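Long-range contacts in computational Design of Enzyme (Synthetic construct, PDB 3TP4), which is a computationally designed enzyme on a glycosyl hydrolase family 26 barrel, probably built to carry an activated serine in a catalytic triad: residues A[130-135]-A[190-195]; A[153-158]-A[208-213]; A[277-282]-A[316-321]; A[401-406]-A[450-455]. All coordinates share one frame; numbering follows the deposited sequence.

Interaction 1. Residues A[130-135]-A[190-195]; sequences TLRAVL and PGEYQE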
loop_
_atom_site.group_PDB
_atom_site.type_symbol
_atom_site.label_atom_id
_atom_site.label_comp_id
_atom_site.label_asym_id
_atom_site.label_seq_id
_atom_site.Cartn_x
_atom_site.Cartn_y
_atom_site.Cartn_z
ATOM N N THR A 130 -3.923 13.807 -13.686
ATOM C CA THR A 130 -5.018 12.858 -13.567
ATOM C C THR A 130 -5.256 12.522 -12.094
ATOM O O THR A 130 -6.238 11.873 -11.751
ATOM C CB THR A 130 -4.785 11.595 -14.427
ATOM O OG1 THR A 130 -5.780 10.604 -14.131
ATOM C CG2 THR A 130 -3.403 11.032 -14.170
ATOM N N LEU A 131 -4.365 12.993 -11.224
ATOM C CA LEU A 131 -4.576 12.858 -9.785
ATOM C C LEU A 131 -5.808 13.678 -9.389
ATOM O O LEU A 131 -6.752 13.157 -8.795
ATOM C CB LEU A 131 -3.339 13.323 -9.021
ATOM C CG LEU A 131 -3.286 13.065 -7.518
ATOM C CD1 LEU A 131 -3.525 11.602 -7.213
ATOM C CD2 LEU A 131 -1.940 13.522 -6.967
ATOM N N ARG A 132 -5.808 14.955 -9.759
ATOM C CA ARG A 132 -6.987 15.811 -9.584
ATOM C C ARG A 132 -8.271 15.199 -10.147
ATOM O O ARG A 132 -9.344 15.333 -9.564
ATOM C CB ARG A 132 -6.739 17.166 -10.248
ATOM C CG ARG A 132 -7.963 18.068 -10.354
ATOM C CD ARG A 132 -7.678 19.239 -11.293
ATOM N NE ARG A 132 -6.348 19.805 -11.064
ATOM C CZ ARG A 132 -5.762 20.698 -11.857
ATOM N NH1 ARG A 132 -6.381 21.137 -12.944
ATOM N NH2 ARG A 132 -4.550 21.152 -11.564
ATOM N N ALA A 133 -8.154 14.532 -11.291
ATOM C CA ALA A 133 -9.315 14.048 -12.027
ATOM C C ALA A 133 -10.101 12.943 -11.326
ATOM O O ALA A 133 -11.305 12.798 -11.548
ATOM C CB ALA A 133 -8.899 13.586 -13.428
ATOM N N VAL A 134 -9.426 12.154 -10.498
ATOM C CA VAL A 134 -10.079 11.028 -9.831
ATOM C C VAL A 134 -10.643 11.398 -8.453
ATOM O O VAL A 134 -11.396 10.623 -7.865
ATOM C CB VAL A 134 -9.140 9.793 -9.703
ATOM C CG1 VAL A 134 -8.712 9.293 -11.079
ATOM C CG2 VAL A 134 -7.922 10.119 -8.841
ATOM N N LEU A 135 -10.282 12.573 -7.943
ATOM C CA LEU A 135 -10.805 13.032 -6.651
ATOM C C LEU A 135 -12.298 13.336 -6.761
ATOM O O LEU A 135 -12.826 13.471 -7.866
ATOM C CB LEU A 135 -10.041 14.262 -6.145
ATOM C CG LEU A 135 -8.583 13.967 -5.782
ATOM C CD1 LEU A 135 -7.878 15.228 -5.339
ATOM C CD2 LEU A 135 -8.508 12.897 -4.697
ATOM N N PRO A 190 1.061 16.735 -2.884
ATOM C CA PRO A 190 0.918 15.719 -1.833
ATOM C C PRO A 190 -0.446 15.767 -1.156
ATOM O O PRO A 190 -0.941 14.731 -0.714
ATOM C CB PRO A 190 2.032 16.069 -0.845
ATOM C CG PRO A 190 2.387 17.495 -1.130
ATOM C CD PRO A 190 2.146 17.686 -2.600
ATOM N N GLY A 191 -1.050 16.945 -1.096
ATOM C CA GLY A 191 -2.379 17.088 -0.516
ATOM C C GLY A 191 -3.410 16.296 -1.301
ATOM O O GLY A 191 -4.322 15.704 -0.736
ATOM N N GLU A 192 -3.261 16.276 -2.621
ATOM C CA GLU A 192 -4.193 15.554 -3.467
ATOM C C GLU A 192 -3.939 14.050 -3.354
ATOM O O GLU A 192 -4.877 13.247 -3.364
ATOM C CB GLU A 192 -4.081 16.025 -4.922
ATOM C CG GLU A 192 -4.593 17.453 -5.174
ATOM C CD GLU A 192 -4.568 17.809 -6.662
ATOM O OE1 GLU A 192 -3.478 18.116 -7.193
ATOM O OE2 GLU A 192 -5.630 17.766 -7.303
ATOM N N TYR A 193 -2.673 13.660 -3.240
ATOM C CA TYR A 193 -2.389 12.254 -2.985
ATOM C C TYR A 193 -3.034 11.803 -1.664
ATOM O O TYR A 193 -3.627 10.723 -1.578
ATOM C CB TYR A 193 -0.892 11.953 -2.943
ATOM C CG TYR A 193 -0.654 10.482 -2.663
ATOM C CD1 TYR A 193 -0.750 9.547 -3.674
ATOM C CD2 TYR A 193 -0.391 10.031 -1.378
ATOM C CE1 TYR A 193 -0.563 8.206 -3.433
ATOM C CE2 TYR A 193 -0.208 8.685 -1.120
ATOM C CZ TYR A 193 -0.286 7.782 -2.154
ATOM O OH TYR A 193 -0.120 6.451 -1.917
ATOM N N GLN A 194 -2.896 12.632 -0.637
ATOM C CA GLN A 194 -3.429 12.299 0.676
ATOM C C GLN A 194 -4.949 12.143 0.627
ATOM O O GLN A 194 -5.500 11.232 1.239
ATOM C CB GLN A 194 -3.016 13.354 1.710
ATOM C CG GLN A 194 -1.532 13.318 2.055
ATOM C CD GLN A 194 -1.066 14.568 2.780
ATOM O OE1 GLN A 194 -1.647 15.646 2.625
ATOM N NE2 GLN A 194 -0.008 14.429 3.575
ATOM N N GLU A 195 -5.639 13.019 -0.101
ATOM C CA GLU A 195 -7.088 12.885 -0.172
ATOM C C GLU A 195 -7.486 11.661 -0.984
ATOM O O GLU A 195 -8.491 11.022 -0.680
ATOM C CB GLU A 195 -7.767 14.153 -0.710
ATOM C CG GLU A 195 -7.584 15.356 0.204
ATOM C CD GLU A 195 -7.997 15.071 1.652
ATOM O OE1 GLU A 195 -8.990 14.343 1.879
ATOM O OE2 GLU A 195 -7.323 15.582 2.561
HETATM O O HOH W 1 -4.306 20.603 -9.042
#

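Interaction 2. Residues A[153-158]-A[208-213]; sequences ELADAS and KGVSNF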
loop_
_atom_site.group_PDB
_atom_site.type_symbol
_atom_site.label_atom_id
_atom_site.label_comp_id
_atom_site.label_asym_id
_atom_site.label_seq_id
_atom_site.Cartn_x
_atom_site.Cartn_y
_atom_site.Cartn_z
ATOM N N GLU A 153 -14.944 -6.309 -4.283
ATOM C CA GLU A 153 -15.408 -7.626 -4.730
ATOM C C GLU A 153 -14.336 -8.683 -4.486
ATOM O O GLU A 153 -14.617 -9.783 -4.014
ATOM C CB GLU A 153 -15.739 -7.578 -6.225
ATOM C CG GLU A 153 -17.084 -6.953 -6.553
ATOM C CD GLU A 153 -18.240 -7.895 -6.278
ATOM O OE1 GLU A 153 -17.981 -9.037 -5.838
ATOM O OE2 GLU A 153 -19.404 -7.497 -6.504
ATOM N N LEU A 154 -13.098 -8.338 -4.821
ATOM C CA LEU A 154 -11.978 -9.258 -4.623
ATOM C C LEU A 154 -11.817 -9.562 -3.145
ATOM O O LEU A 154 -11.664 -10.719 -2.743
ATOM C CB LEU A 154 -10.684 -8.652 -5.165
ATOM C CG LEU A 154 -9.419 -9.441 -4.794
ATOM C CD1 LEU A 154 -9.389 -10.775 -5.526
ATOM C CD2 LEU A 154 -8.164 -8.631 -5.085
ATOM N N ALA A 155 -11.846 -8.509 -2.336
ATOM C CA ALA A 155 -11.741 -8.663 -0.896
ATOM C C ALA A 155 -12.763 -9.680 -0.396
ATOM O O ALA A 155 -12.417 -10.609 0.335
ATOM C CB ALA A 155 -11.932 -7.312 -0.201
ATOM N N ASP A 156 -14.024 -9.509 -0.791
ATOM C CA ASP A 156 -15.087 -10.382 -0.284
ATOM C C ASP A 156 -14.977 -11.828 -0.791
ATOM O O ASP A 156 -15.403 -12.767 -0.110
ATOM C CB ASP A 156 -16.472 -9.808 -0.607
ATOM C CG ASP A 156 -17.608 -10.691 -0.088
ATOM O OD1 ASP A 156 -17.762 -10.802 1.147
ATOM O OD2 ASP A 156 -18.347 -11.271 -0.916
ATOM N N ALA A 157 -14.405 -12.004 -1.979
ATOM C CA ALA A 157 -14.225 -13.340 -2.560
ATOM C C ALA A 157 -13.018 -14.099 -1.984
ATOM O O ALA A 157 -12.931 -15.327 -2.081
ATOM C CB ALA A 157 -14.117 -13.240 -4.082
ATOM N N SER A 158 -12.081 -13.375 -1.387
ATOM C CA SER A 158 -10.900 -14.017 -0.807
ATOM C C SER A 158 -11.234 -14.643 0.536
ATOM O O SER A 158 -10.941 -14.082 1.594
ATOM C CB SER A 158 -9.749 -13.017 -0.677
ATOM O OG SER A 158 -9.398 -12.523 -1.959
ATOM N N LYS A 208 -18.003 0.399 1.586
ATOM C CA LYS A 208 -18.205 -0.973 1.105
ATOM C C LYS A 208 -18.182 -2.037 2.208
ATOM O O LYS A 208 -18.630 -3.161 2.001
ATOM C CB LYS A 208 -17.179 -1.320 0.020
ATOM C CG LYS A 208 -17.168 -0.345 -1.146
ATOM C CD LYS A 208 -18.509 -0.318 -1.881
ATOM C CE LYS A 208 -18.786 -1.650 -2.572
ATOM N NZ LYS A 208 -19.884 -1.526 -3.572
ATOM N N GLY A 209 -17.651 -1.692 3.375
ATOM C CA GLY A 209 -17.614 -2.633 4.483
ATOM C C GLY A 209 -16.501 -3.669 4.416
ATOM O O GLY A 209 -16.589 -4.726 5.045
ATOM N N VAL A 210 -15.447 -3.377 3.660
ATOM C CA VAL A 210 -14.300 -4.274 3.602
ATOM C C VAL A 210 -13.713 -4.436 4.996
ATOM O O VAL A 210 -13.453 -3.450 5.687
ATOM C CB VAL A 210 -13.214 -3.755 2.635
ATOM C CG1 VAL A 210 -11.923 -4.576 2.771
ATOM C CG2 VAL A 210 -13.729 -3.782 1.213
ATOM N N SER A 211 -13.510 -5.680 5.420
ATOM C CA SER A 211 -13.065 -5.931 6.780
ATOM C C SER A 211 -11.811 -6.801 6.858
ATOM O O SER A 211 -11.361 -7.138 7.951
ATOM C CB SER A 211 -14.193 -6.571 7.603
ATOM O OG SER A 211 -14.513 -7.854 7.093
ATOM N N ASN A 212 -11.249 -7.167 5.710
ATOM C CA ASN A 212 -10.064 -8.034 5.701
ATOM C C ASN A 212 -8.834 -7.380 5.060
ATOM O O ASN A 212 -7.953 -8.073 4.551
ATOM C CB ASN A 212 -10.367 -9.411 5.061
ATOM C CG ASN A 212 -10.868 -9.297 3.626
ATOM O OD1 ASN A 212 -11.649 -8.405 3.303
ATOM N ND2 ASN A 212 -10.412 -10.198 2.757
ATOM N N PHE A 213 -8.781 -6.047 5.100
ATOM C CA PHE A 213 -7.616 -5.304 4.627
ATOM C C PHE A 213 -6.771 -4.701 5.763
ATOM O O PHE A 213 -7.296 -4.158 6.751
ATOM C CB PHE A 213 -8.018 -4.154 3.694
ATOM C CG PHE A 213 -8.272 -4.559 2.269
ATOM C CD1 PHE A 213 -8.208 -5.878 1.881
ATOM C CD2 PHE A 213 -8.568 -3.599 1.313
ATOM C CE1 PHE A 213 -8.440 -6.237 0.570
ATOM C CE2 PHE A 213 -8.804 -3.950 0.006
ATOM C CZ PHE A 213 -8.739 -5.276 -0.370
#

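Interaction 3. Residues A[277-282]-A[316-321]; sequences VSAFTR and NAYMET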
loop_
_atom_site.group_PDB
_atom_site.type_symbol
_atom_site.label_atom_id
_atom_site.label_comp_id
_atom_site.label_asym_id
_atom_site.label_seq_id
_atom_site.Cartn_x
_atom_site.Cartn_y
_atom_site.Cartn_z
ATOM N N VAL A 277 3.533 -1.030 11.941
ATOM C CA VAL A 277 4.453 -1.994 11.349
ATOM C C VAL A 277 5.222 -1.340 10.208
ATOM O O VAL A 277 4.649 -0.583 9.432
ATOM C CB VAL A 277 3.674 -3.197 10.773
ATOM C CG1 VAL A 277 4.572 -4.042 9.842
ATOM C CG2 VAL A 277 3.082 -4.039 11.900
ATOM N N SER A 278 6.521 -1.611 10.117
ATOM C CA SER A 278 7.278 -1.196 8.942
ATOM C C SER A 278 7.726 -2.430 8.177
ATOM O O SER A 278 7.924 -3.500 8.767
ATOM C CB SER A 278 8.494 -0.362 9.339
ATOM O OG SER A 278 9.355 -1.109 10.194
ATOM N N ALA A 279 7.898 -2.285 6.864
ATOM C CA ALA A 279 8.329 -3.407 6.030
ATOM C C ALA A 279 9.143 -2.881 4.858
ATOM O O ALA A 279 8.927 -1.758 4.407
ATOM C CB ALA A 279 7.127 -4.189 5.524
ATOM N N PHE A 280 10.091 -3.682 4.388
ATOM C CA PHE A 280 10.884 -3.352 3.197
ATOM C C PHE A 280 10.048 -3.771 1.972
ATOM O O PHE A 280 10.328 -4.780 1.321
ATOM C CB PHE A 280 12.220 -4.115 3.267
ATOM C CG PHE A 280 13.254 -3.695 2.234
ATOM C CD1 PHE A 280 12.974 -2.732 1.267
ATOM C CD2 PHE A 280 14.512 -4.302 2.229
ATOM C CE1 PHE A 280 13.945 -2.373 0.302
ATOM C CE2 PHE A 280 15.482 -3.958 1.280
ATOM C CZ PHE A 280 15.208 -2.996 0.319
ATOM N N THR A 281 9.009 -2.997 1.672
ATOM C CA THR A 281 7.956 -3.452 0.760
ATOM C C THR A 281 8.456 -3.930 -0.592
ATOM O O THR A 281 7.933 -4.898 -1.138
ATOM C CB THR A 281 6.828 -2.393 0.578
ATOM O OG1 THR A 281 7.396 -1.080 0.439
ATOM C CG2 THR A 281 5.889 -2.430 1.780
ATOM N N ARG A 282 9.458 -3.261 -1.142
ATOM C CA ARG A 282 10.004 -3.699 -2.414
ATOM C C ARG A 282 11.517 -3.635 -2.440
ATOM O O ARG A 282 12.117 -2.608 -2.096
ATOM C CB ARG A 282 9.426 -2.864 -3.559
ATOM C CG ARG A 282 7.946 -3.061 -3.772
ATOM C CD ARG A 282 7.484 -2.271 -4.993
ATOM N NE ARG A 282 7.768 -2.979 -6.244
ATOM C CZ ARG A 282 7.382 -2.543 -7.442
ATOM N NH1 ARG A 282 6.710 -1.398 -7.549
ATOM N NH2 ARG A 282 7.660 -3.244 -8.529
ATOM N N ASN A 316 12.104 -4.854 10.435
ATOM C CA ASN A 316 11.238 -4.768 9.271
ATOM C C ASN A 316 10.635 -6.127 8.905
ATOM O O ASN A 316 11.334 -7.132 8.853
ATOM C CB ASN A 316 11.999 -4.130 8.113
ATOM C CG ASN A 316 12.041 -2.622 8.245
ATOM O OD1 ASN A 316 11.004 -1.973 8.156
ATOM N ND2 ASN A 316 13.219 -2.064 8.509
ATOM N N ALA A 317 9.328 -6.137 8.677
ATOM C CA ALA A 317 8.542 -7.371 8.702
ATOM C C ALA A 317 8.680 -8.269 7.478
ATOM O O ALA A 317 8.634 -9.490 7.603
ATOM C CB ALA A 317 7.082 -7.043 8.941
ATOM N N TYR A 318 8.808 -7.668 6.302
ATOM C CA TYR A 318 8.959 -8.439 5.069
ATOM C C TYR A 318 9.701 -7.663 3.992
ATOM O O TYR A 318 9.933 -6.453 4.123
ATOM C CB TYR A 318 7.598 -8.950 4.551
ATOM C CG TYR A 318 6.557 -7.885 4.208
ATOM C CD1 TYR A 318 5.620 -7.469 5.154
ATOM C CD2 TYR A 318 6.483 -7.330 2.927
ATOM C CE1 TYR A 318 4.657 -6.515 4.852
ATOM C CE2 TYR A 318 5.504 -6.362 2.603
ATOM C CZ TYR A 318 4.596 -5.969 3.573
ATOM O OH TYR A 318 3.638 -5.009 3.289
HETATM N N MSE A 319 10.094 -8.370 2.941
HETATM C CA MSE A 319 10.755 -7.753 1.798
HETATM C C MSE A 319 10.386 -8.546 0.546
HETATM O O MSE A 319 10.678 -9.737 0.444
HETATM C CB MSE A 319 12.270 -7.753 1.997
HETATM C CG MSE A 319 12.849 -9.139 2.180
HETATM SE SE MSE A 319 14.677 -9.036 2.873
HETATM C CE MSE A 319 15.547 -8.104 1.385
ATOM N N GLU A 320 9.734 -7.877 -0.400
ATOM C CA GLU A 320 9.188 -8.537 -1.578
ATOM C C GLU A 320 9.970 -8.125 -2.823
ATOM O O GLU A 320 10.253 -6.939 -3.022
ATOM C CB GLU A 320 7.703 -8.162 -1.751
ATOM C CG GLU A 320 7.047 -8.892 -2.927
ATOM C CD GLU A 320 5.708 -8.271 -3.337
ATOM O OE1 GLU A 320 5.024 -7.663 -2.481
ATOM O OE2 GLU A 320 5.334 -8.414 -4.519
ATOM N N THR A 321 10.334 -9.096 -3.655
ATOM C CA THR A 321 11.019 -8.784 -4.909
ATOM C C THR A 321 10.112 -9.080 -6.109
ATOM O O THR A 321 9.027 -9.643 -5.954
ATOM C CB THR A 321 12.383 -9.507 -5.045
ATOM O OG1 THR A 321 13.228 -8.790 -5.962
ATOM C CG2 THR A 321 12.191 -10.935 -5.550
HETATM O O HOH W 2 5.246 -5.499 -1.031
HETATM O O HOH W 3 9.398 -5.758 -5.569
#

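Interaction 4. Residues A[401-406]-A[450-455]; sequences DVQSVT and TATTAA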
loop_
_atom_site.group_PDB
_atom_site.type_symbol
_atom_site.label_atom_id
_atom_site.label_comp_id
_atom_site.label_asym_id
_atom_site.label_seq_id
_atom_site.Cartn_x
_atom_site.Cartn_y
_atom_site.Cartn_z
ATOM N N ASP A 401 -19.495 10.679 16.332
ATOM C CA ASP A 401 -20.767 11.289 15.937
ATOM C C ASP A 401 -20.579 12.789 15.744
ATOM O O ASP A 401 -19.878 13.433 16.524
ATOM C CB ASP A 401 -21.847 11.071 17.002
ATOM C CG ASP A 401 -22.373 9.649 17.026
ATOM O OD1 ASP A 401 -22.084 8.877 16.086
ATOM O OD2 ASP A 401 -23.089 9.309 17.993
ATOM N N VAL A 402 -21.232 13.352 14.732
ATOM C CA VAL A 402 -21.000 14.747 14.371
ATOM C C VAL A 402 -22.290 15.531 14.395
ATOM O O VAL A 402 -23.269 15.113 13.782
ATOM C CB VAL A 402 -20.414 14.855 12.942
ATOM C CG1 VAL A 402 -20.076 16.300 12.617
ATOM C CG2 VAL A 402 -19.195 13.954 12.799
ATOM N N GLN A 403 -22.300 16.687 15.061
ATOM C CA GLN A 403 -23.515 17.500 15.095
ATOM C C GLN A 403 -23.507 18.588 14.039
ATOM O O GLN A 403 -24.549 18.929 13.501
ATOM C CB GLN A 403 -23.759 18.140 16.470
ATOM C CG GLN A 403 -23.806 17.154 17.624
ATOM C CD GLN A 403 -22.921 17.589 18.780
ATOM O OE1 GLN A 403 -23.247 18.539 19.496
ATOM N NE2 GLN A 403 -21.782 16.909 18.954
ATOM N N SER A 404 -22.338 19.144 13.750
ATOM C CA SER A 404 -22.271 20.228 12.785
ATOM C C SER A 404 -20.847 20.431 12.320
ATOM O O SER A 404 -19.901 20.000 12.976
ATOM C CB SER A 404 -22.811 21.529 13.394
ATOM O OG SER A 404 -21.942 22.006 14.407
ATOM N N VAL A 405 -20.708 21.072 11.168
ATOM C CA VAL A 405 -19.407 21.378 10.604
ATOM C C VAL A 405 -19.547 22.741 9.945
ATOM O O VAL A 405 -20.474 22.975 9.162
ATOM C CB VAL A 405 -18.967 20.352 9.529
ATOM C CG1 VAL A 405 -17.581 20.694 9.002
ATOM C CG2 VAL A 405 -18.979 18.913 10.082
ATOM N N THR A 406 -18.641 23.641 10.283
ATOM C CA THR A 406 -18.601 24.953 9.653
ATOM C C THR A 406 -17.247 25.104 8.997
ATOM O O THR A 406 -16.266 24.467 9.397
ATOM C CB THR A 406 -18.805 26.086 10.679
ATOM O OG1 THR A 406 -17.804 25.988 11.693
ATOM C CG2 THR A 406 -20.197 25.987 11.334
ATOM N N THR A 450 -14.245 23.130 10.897
ATOM C CA THR A 450 -14.393 22.919 12.324
ATOM C C THR A 450 -15.621 22.058 12.586
ATOM O O THR A 450 -16.763 22.480 12.355
ATOM C CB THR A 450 -14.502 24.260 13.062
ATOM O OG1 THR A 450 -13.350 25.055 12.755
ATOM C CG2 THR A 450 -14.601 24.057 14.575
ATOM N N ALA A 451 -15.378 20.845 13.069
ATOM C CA ALA A 451 -16.455 19.910 13.359
ATOM C C ALA A 451 -16.773 19.864 14.852
ATOM O O ALA A 451 -15.877 19.729 15.683
ATOM C CB ALA A 451 -16.090 18.529 12.850
ATOM N N THR A 452 -18.056 19.984 15.181
ATOM C CA THR A 452 -18.527 19.823 16.551
ATOM C C THR A 452 -19.008 18.387 16.726
ATOM O O THR A 452 -19.990 17.965 16.099
ATOM C CB THR A 452 -19.654 20.811 16.846
ATOM O OG1 THR A 452 -19.142 22.142 16.734
ATOM C CG2 THR A 452 -20.243 20.606 18.247
ATOM N N THR A 453 -18.297 17.629 17.555
ATOM C CA THR A 453 -18.510 16.186 17.647
ATOM C C THR A 453 -18.525 15.626 19.069
ATOM O O THR A 453 -18.176 16.313 20.038
ATOM C CB THR A 453 -17.429 15.415 16.857
ATOM O OG1 THR A 453 -16.276 15.200 17.686
ATOM C CG2 THR A 453 -17.022 16.188 15.611
ATOM N N ALA A 454 -18.907 14.353 19.165
ATOM C CA ALA A 454 -18.934 13.627 20.428
ATOM C C ALA A 454 -17.524 13.422 20.998
ATOM O O ALA A 454 -17.364 13.099 22.180
ATOM C CB ALA A 454 -19.648 12.288 20.254
ATOM N N ALA A 455 -16.514 13.622 20.160
ATOM C CA ALA A 455 -15.123 13.515 20.588
ATOM C C ALA A 455 -14.516 14.897 20.835
ATOM O O ALA A 455 -13.300 15.035 21.025
ATOM C CB ALA A 455 -14.303 12.753 19.550
#

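Interaction 1. Residues A[130-135]-A[190-195]
Helix 130-134, short and weakly bonded, runs beside the start of helix 190-207; the axes of 130-134 and 190-195 approach to 9.7 Å, with N-to-C directions 37° apart. The backbones come nearest at Arg132 and Glu192, and about one turn later at Leu135 and Glu195, where the glutamate's end turns away. Glu192 sets its CB toward the short helix and is clasped by two leucines. Leu131, its CG anti to the backbone N (chi1 -171°), brings CD2 to 3.9 Å from Glu192 CB and against Tyr193 N. Leu135 crosses the glutamate at about a right angle, with CD1 3.9 Å from Glu192 CB, while its CD2 rests near Glu192 O. Branched leucine tips suit both flanks of this aliphatic stem. Beyond CG the glutamate chain is extended and runs alongside Arg132, placing OE2 3.2 Å from Arg132 CB. The charges do not form a salt bridge: Arg132 NE stays 4.3 Å from Glu192 OE2. A water joins them instead, accepting from Arg132 NH2 at 2.6 Å and donating to Glu192 OE1, which Ser189 also holds; the arginine is poorly ordered, so this link is less certain than the leucine packing. Leu196 continues the apolar seam against both leucines, and Tyr193 reaches Trp173 on strand 168-174. Helix 130-134, between strands 107-113 and 168-174 in the chain, lies against an outer helix of the TIM barrel.

Interaction 2. Residues A[153-158]-A[208-213]
Ala155 O, near the C-terminal end of helix 141-157, is gripped by two donors, the backbone N of Ser158 and the side-chain amide of Asn212. The bond from Asn212 ND2 to Ala155 O is 3.2 Å long and bent, 145° at the hydrogen. The amide nitrogen approaches from above the carbonyl plane, and the oxygen in turn lies somewhat out of the amide plane. Asn212 holds its CG in the crowded position between backbone N and carbonyl carbon (chi1 59°), which turns the amide toward the helix. Its ND2 also donates to Ile166 O, so one buried amide ties the helix end to the chain entering strand 168-174. Asparagine suits the post because a short side chain can offer two N-H groups to two backbone carbonyls. Ser158, the first residue to leave helical angles, folds its OG back to Leu154 O at 3.0 Å, giving the last turn a further bond.

In this TIM-barrel domain the segment 208-213 leads from helix 190-207 into strand 213-217, and the contact packs it against helix 141-157 in the barrel's outer layer. Gly209, with a positive phi of 80° at which a CB would jam against the preceding carbonyl, follows helix 190-207 and turns the chain into this loop.

Ala155 CB is the small methyl on which the apolar part closes, alanine letting the loop come close. Val210 CG1 meets it at 4.0 Å and also sits over one face of the Phe213 ring, offset toward the rim. Phe213 CE1 comes to 3.7 Å from Ala155 CB, and its ring stacks with that of Phe170 on strand 168-174.

Interaction 3. Residues A[277-282]-A[316-321]
The contact is tightest where residues 277-280 meet 316-319, and gives way to water around Arg282 and Glu320. Ala317 N donates to Ser278 O at 3.0 Å, nearly straight and in the carbonyl plane. Next to it Ser278 OG, held between backbone N and carbonyl carbon (chi1 59°), gives its proton to Asn316 OD1 at 2.8 Å, approaching from above the carbonyl plane; Asn316 ND2 is satisfied by Ala313 and Leu264 carbonyls. Ala279 places its CB over a face of the Tyr318 ring, 3.5 Å from the centroid, a CH-pi contact for which a bare methyl is well sized. Phe280, the centre of an inverse gamma turn, sets its CB 3.9 Å from Met319 CB (Met319 is a selenomethionine). The backbone bond here, Phe280 N to Tyr318 O, is weak, but Met319 CA makes a short CA-H...O contact with Phe280 O at 3.0 Å.

Further along, waters replace direct bonds. One donates to both Thr281 O and Glu320 OE1, the latter at 2.6 Å; another accepts from Arg282 NE and donates to Glu320 O. Arg282 CA adds a CA-H...O contact, 3.3 Å from Glu320 O. Glu320 extends with CG anti to its backbone N, and its OE2 accepts from His37 ND1. Glu320, His37 and Ser70 have the geometry of a Ser-His-Glu charge relay, consistent with a designed catalytic triad at the C-terminal ends of TIM-barrel strands.

Interaction 4. Residues A[401-406]-A[450-455]
Five backbone hydrogen bonds join residues 401-406 to 450-455 as antiparallel neighbours. Thr406 and Thr450 form a hydrogen-bonded pair in which each N-H serves the other's carbonyl: Thr450 N reaches Thr406 O at 2.8 Å nearly along the C=O axis, and Thr406 N meets Thr450 O at 3.0 Å from above its carbonyl plane. The regular pattern breaks at a classic beta bulge, where Gln403 and Ser404 both face Thr452. Gln403 N donates to Thr452 O at 2.8 Å, and Ser404 O accepts from Thr452 N at 2.9 Å, so the extra residue costs neither peptide group of Thr452 its partner. Past the bulge Ala454 N donates to Asp401 O at 3.0 Å. Thr453 then closes the strand with an ST turn: its OG1, in the crowded position (chi1 86°), accepts from Ala455 N at 2.9 Å and also bonds Gly456 O. A threonine suits this end because its hydroxyl can take up backbone groups of the turn while CG2 lies beside Val402 CG2.

One face carries Val402, Val405, Ala451 and Thr453, with Val405 CG2 4.0 Å from Ala451 CB; the other bears Ser404, Thr406, Thr450 and Thr452. Strands 402-411 and 446-453 lie between strands 414-423 and 456-466 in the Ig-like domain, and the valine-bearing face packs on Val397 of strand 391-398 and Trp429 of strand 429-433.

In the fold
Interactions 1, 2 and 3 belong to the barrel domain, whereas interaction 4 lies in the Ig-like domain. Interactions 1 and 2 cross along the chain, with centres 24 Å apart. Helix 190-207 runs between them: interaction 1 uses its start, interaction 2 the loop that follows it. Helices 130-134 and 141-157, which follow each other, supply their opposing segments. Interaction 3 holds Glu320 of the probable triad; its nearest atoms are about 11 Å from both interaction 1 and interaction 2. Interactions 3 and 4 are remote, with centres 38 Å apart. Glu195 of interaction 1, however, bonds His376 of strand 374-379, linking barrel to Ig-like domain.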